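Local coordinates for hydratase ChsH1 (PDB 4W78), which hydrates the steroid enoyl-CoA 3-oxo-4,17-pregnadiene-20-carboxyl-CoA during cholesterol side-chain degradation in Mycobacterium tuberculosis, at residues Gly59-Pro64 against His110-Pro115. Residues are numbered along the deposited sequence; the frame is centred on the assembly and turned at random.
Sequences GIVAPP and HRYLLP
A62 and L113 join two irregular segments whose touching parts run 120° apart: A62 N donates a nearly straight bond (170°) to L113 O at 2.8 Å, and a water bridges back, donating a hydrogen bond to A62 O and accepting one from L113 N. The methyl of A62 is small enough to fit beside L113 O, with CB 3.8 Å from that O. Y112 buries more surface here than any other residue. Its CG stands anti to the carbonyl carbon (chi1 -79°). Over one face of the ring lies P64 CG, 3.7 Å from the centroid and displaced toward the rim, a CH-pi contact suited to proline's rigid, mildly polarised CH groups. V61 uses both branches, CG2 meeting Y112 CD2 at 3.6 Å and CG1 meeting L114 CD2 at 3.8 Å, as its beta-branch allows. In P115 the ring carbon CD replaces the amide hydrogen, and it lies 3.2 Å from I60 O. Y112 OH is hydrogen-bonded to I73 N of the ChsH2 chain, bringing the contact to the subunit interface. Within this HotDog-family domain, the contact ties the loop between helices 49-54 and 67-70 to the connection from strand 99-109 to strand 119-134, with A62 resting on helix 29-39 and L113 on strand 153-165.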
ATOM      1  N   GLY A  59      -2.560  13.970 -21.941  1.00 26.23           N
ATOM      2  CA  GLY A  59      -2.021  14.415 -20.665  1.00 24.80           C
ATOM      3  C   GLY A  59      -1.446  13.182 -20.011  1.00 21.05           C
ATOM      4  O   GLY A  59      -1.308  12.156 -20.682  1.00 20.58           O
ATOM      5  N   ILE A  60      -1.107  13.267 -18.724  1.00 17.24           N
ATOM      6  CA  ILE A  60      -0.585  12.110 -17.998  1.00 15.68           C
ATOM      7  C   ILE A  60      -1.504  10.916 -18.214  1.00 18.76           C
ATOM      8  O   ILE A  60      -2.724  11.058 -18.199  1.00 18.13           O
ATOM      9  CB  ILE A  60      -0.474  12.398 -16.480  1.00 16.82           C
ATOM     10  CG1 ILE A  60       0.750  13.279 -16.202  1.00 19.39           C
ATOM     11  CG2 ILE A  60      -0.374  11.099 -15.678  1.00 17.66           C
ATOM     12  CD1 ILE A  60       0.765  13.884 -14.801  1.00 21.16           C
ATOM     13  N   VAL A  61      -0.918   9.744 -18.451  1.00 16.02           N
ATOM     14  CA  VAL A  61      -1.708   8.533 -18.600  1.00 15.95           C
ATOM     15  C   VAL A  61      -1.341   7.523 -17.517  1.00 14.29           C
ATOM     16  O   VAL A  61      -0.254   7.583 -16.934  1.00 14.74           O
ATOM     17  CB  VAL A  61      -1.517   7.890 -19.996  1.00 17.41           C
ATOM     18  CG1 VAL A  61      -2.253   8.690 -21.060  1.00 17.98           C
ATOM     19  CG2 VAL A  61      -0.031   7.769 -20.341  1.00 17.98           C
ATOM     20  N   ALA A  62      -2.257   6.602 -17.231  1.00 13.58           N
ATOM     21  CA  ALA A  62      -1.964   5.515 -16.310  1.00 12.92           C
ATOM     22  C   ALA A  62      -1.113   4.441 -16.991  1.00 10.51           C
ATOM     23  O   ALA A  62      -1.290   4.160 -18.167  1.00 13.72           O
ATOM     24  CB  ALA A  62      -3.278   4.895 -15.806  1.00 14.54           C
ATOM     25  N   PRO A  63      -0.215   3.800 -16.238  1.00 10.42           N
ATOM     26  CA  PRO A  63       0.469   2.628 -16.804  1.00 11.79           C
ATOM     27  C   PRO A  63      -0.551   1.564 -17.211  1.00 10.43           C
ATOM     28  O   PRO A  63      -1.450   1.259 -16.436  1.00 11.10           O
ATOM     29  CB  PRO A  63       1.322   2.112 -15.636  1.00 11.46           C
ATOM     30  CG  PRO A  63       1.453   3.274 -14.693  1.00 12.07           C
ATOM     31  CD  PRO A  63       0.211   4.106 -14.860  1.00 11.75           C
ATOM     32  N   PRO A  64      -0.425   1.001 -18.425  1.00 12.41           N
ATOM     33  CA  PRO A  64      -1.401  -0.006 -18.860  1.00 11.73           C
ATOM     34  C   PRO A  64      -1.501  -1.165 -17.874  1.00 11.31           C
ATOM     35  O   PRO A  64      -2.608  -1.642 -17.588  1.00 11.16           O
ATOM     36  CB  PRO A  64      -0.834  -0.480 -20.195  1.00 12.78           C
ATOM     37  CG  PRO A  64      -0.134   0.750 -20.724  1.00 16.13           C
ATOM     38  CD  PRO A  64       0.478   1.414 -19.519  1.00 14.33           C
ATOM     39  N   HIS A 110      -6.587  -1.739 -24.904  1.00 14.82           N
ATOM     40  CA  HIS A 110      -7.099  -1.129 -26.131  1.00 17.89           C
ATOM     41  C   HIS A 110      -6.632   0.314 -26.300  1.00 18.06           C
ATOM     42  O   HIS A 110      -6.400   0.771 -27.423  1.00 20.64           O
ATOM     43  CB  HIS A 110      -8.618  -1.222 -26.195  1.00 20.81           C
ATOM     44  CG  HIS A 110      -9.134  -2.624 -26.116  1.00 24.60           C
ATOM     45  ND1 HIS A 110      -8.690  -3.628 -26.949  1.00 30.55           N
ATOM     46  CD2 HIS A 110     -10.055  -3.192 -25.300  1.00 26.29           C
ATOM     47  CE1 HIS A 110      -9.311  -4.755 -26.647  1.00 29.10           C
ATOM     48  NE2 HIS A 110     -10.147  -4.516 -25.652  1.00 29.04           N
ATOM     49  N   ARG A 111      -6.512   1.021 -25.180  1.00 16.79           N
ATOM     50  CA  ARG A 111      -5.952   2.368 -25.145  1.00 17.81           C
ATOM     51  C   ARG A 111      -5.436   2.652 -23.746  1.00 17.41           C
ATOM     52  O   ARG A 111      -5.675   1.872 -22.812  1.00 17.01           O
ATOM     53  CB  ARG A 111      -7.000   3.424 -25.532  1.00 20.58           C
ATOM     54  CG  ARG A 111      -8.184   3.553 -24.568  1.00 19.28           C
ATOM     55  CD  ARG A 111      -8.907   4.864 -24.836  1.00 20.53           C
ATOM     56  NE  ARG A 111     -10.145   5.010 -24.077  1.00 22.62           N
ATOM     57  CZ  ARG A 111     -10.236   5.599 -22.889  1.00 19.50           C
ATOM     58  NH1 ARG A 111      -9.155   6.080 -22.285  1.00 18.47           N
ATOM     59  NH2 ARG A 111     -11.420   5.691 -22.295  1.00 18.57           N
ATOM     60  N   TYR A 112      -4.732   3.772 -23.603  1.00 15.50           N
ATOM     61  CA  TYR A 112      -4.256   4.242 -22.313  1.00 14.09           C
ATOM     62  C   TYR A 112      -5.375   5.007 -21.605  1.00 15.79           C
ATOM     63  O   TYR A 112      -6.179   5.698 -22.250  1.00 18.58           O
ATOM     64  CB  TYR A 112      -3.027   5.153 -22.502  1.00 16.90           C
ATOM     65  CG  TYR A 112      -1.732   4.400 -22.745  1.00 16.73           C
ATOM     66  CD1 TYR A 112      -1.579   3.567 -23.855  1.00 19.87           C
ATOM     67  CD2 TYR A 112      -0.664   4.528 -21.876  1.00 14.77           C
ATOM     68  CE1 TYR A 112      -0.396   2.867 -24.071  1.00 18.58           C
ATOM     69  CE2 TYR A 112       0.527   3.855 -22.088  1.00 15.24           C
ATOM     70  CZ  TYR A 112       0.653   3.018 -23.179  1.00 17.23           C
ATOM     71  OH  TYR A 112       1.834   2.338 -23.371  1.00 17.30           O
ATOM     72  N   LEU A 113      -5.434   4.874 -20.284  1.00 14.53           N
ATOM     73  CA  LEU A 113      -6.439   5.577 -19.481  1.00 14.04           C
ATOM     74  C   LEU A 113      -5.916   6.876 -18.880  1.00 13.85           C
ATOM     75  O   LEU A 113      -4.722   7.016 -18.592  1.00 14.81           O
ATOM     76  CB  LEU A 113      -6.936   4.672 -18.357  1.00 12.54           C
ATOM     77  CG  LEU A 113      -7.428   3.303 -18.809  1.00 16.86           C
ATOM     78  CD1 LEU A 113      -7.854   2.514 -17.582  1.00 16.78           C
ATOM     79  CD2 LEU A 113      -8.571   3.438 -19.824  1.00 20.36           C
ATOM     80  N   LEU A 114      -6.825   7.819 -18.665  1.00 15.87           N
ATOM     81  CA  LEU A 114      -6.489   9.110 -18.077  1.00 15.45           C
ATOM     82  C   LEU A 114      -6.994   9.218 -16.640  1.00 14.13           C
ATOM     83  O   LEU A 114      -8.061   8.698 -16.319  1.00 14.88           O
ATOM     84  CB  LEU A 114      -7.134  10.225 -18.902  1.00 18.40           C
ATOM     85  CG  LEU A 114      -6.759  10.277 -20.381  1.00 22.93           C
ATOM     86  CD1 LEU A 114      -7.745  11.171 -21.135  1.00 23.76           C
ATOM     87  CD2 LEU A 114      -5.343  10.821 -20.521  1.00 25.58           C
ATOM     88  N   PRO A 115      -6.227   9.885 -15.760  1.00 14.49           N
ATOM     89  CA  PRO A 115      -6.767  10.215 -14.439  1.00 14.98           C
ATOM     90  C   PRO A 115      -8.169  10.825 -14.538  1.00 16.13           C
ATOM     91  O   PRO A 115      -8.419  11.666 -15.411  1.00 18.24           O
ATOM     92  CB  PRO A 115      -5.760  11.229 -13.897  1.00 18.66           C
ATOM     93  CG  PRO A 115      -4.455  10.788 -14.518  1.00 19.41           C
ATOM     94  CD  PRO A 115      -4.821  10.311 -15.908  1.00 17.44           C
TER
HETATM   95  O   HOH W   1      -3.632   3.002 -19.244  1.00 15.12           O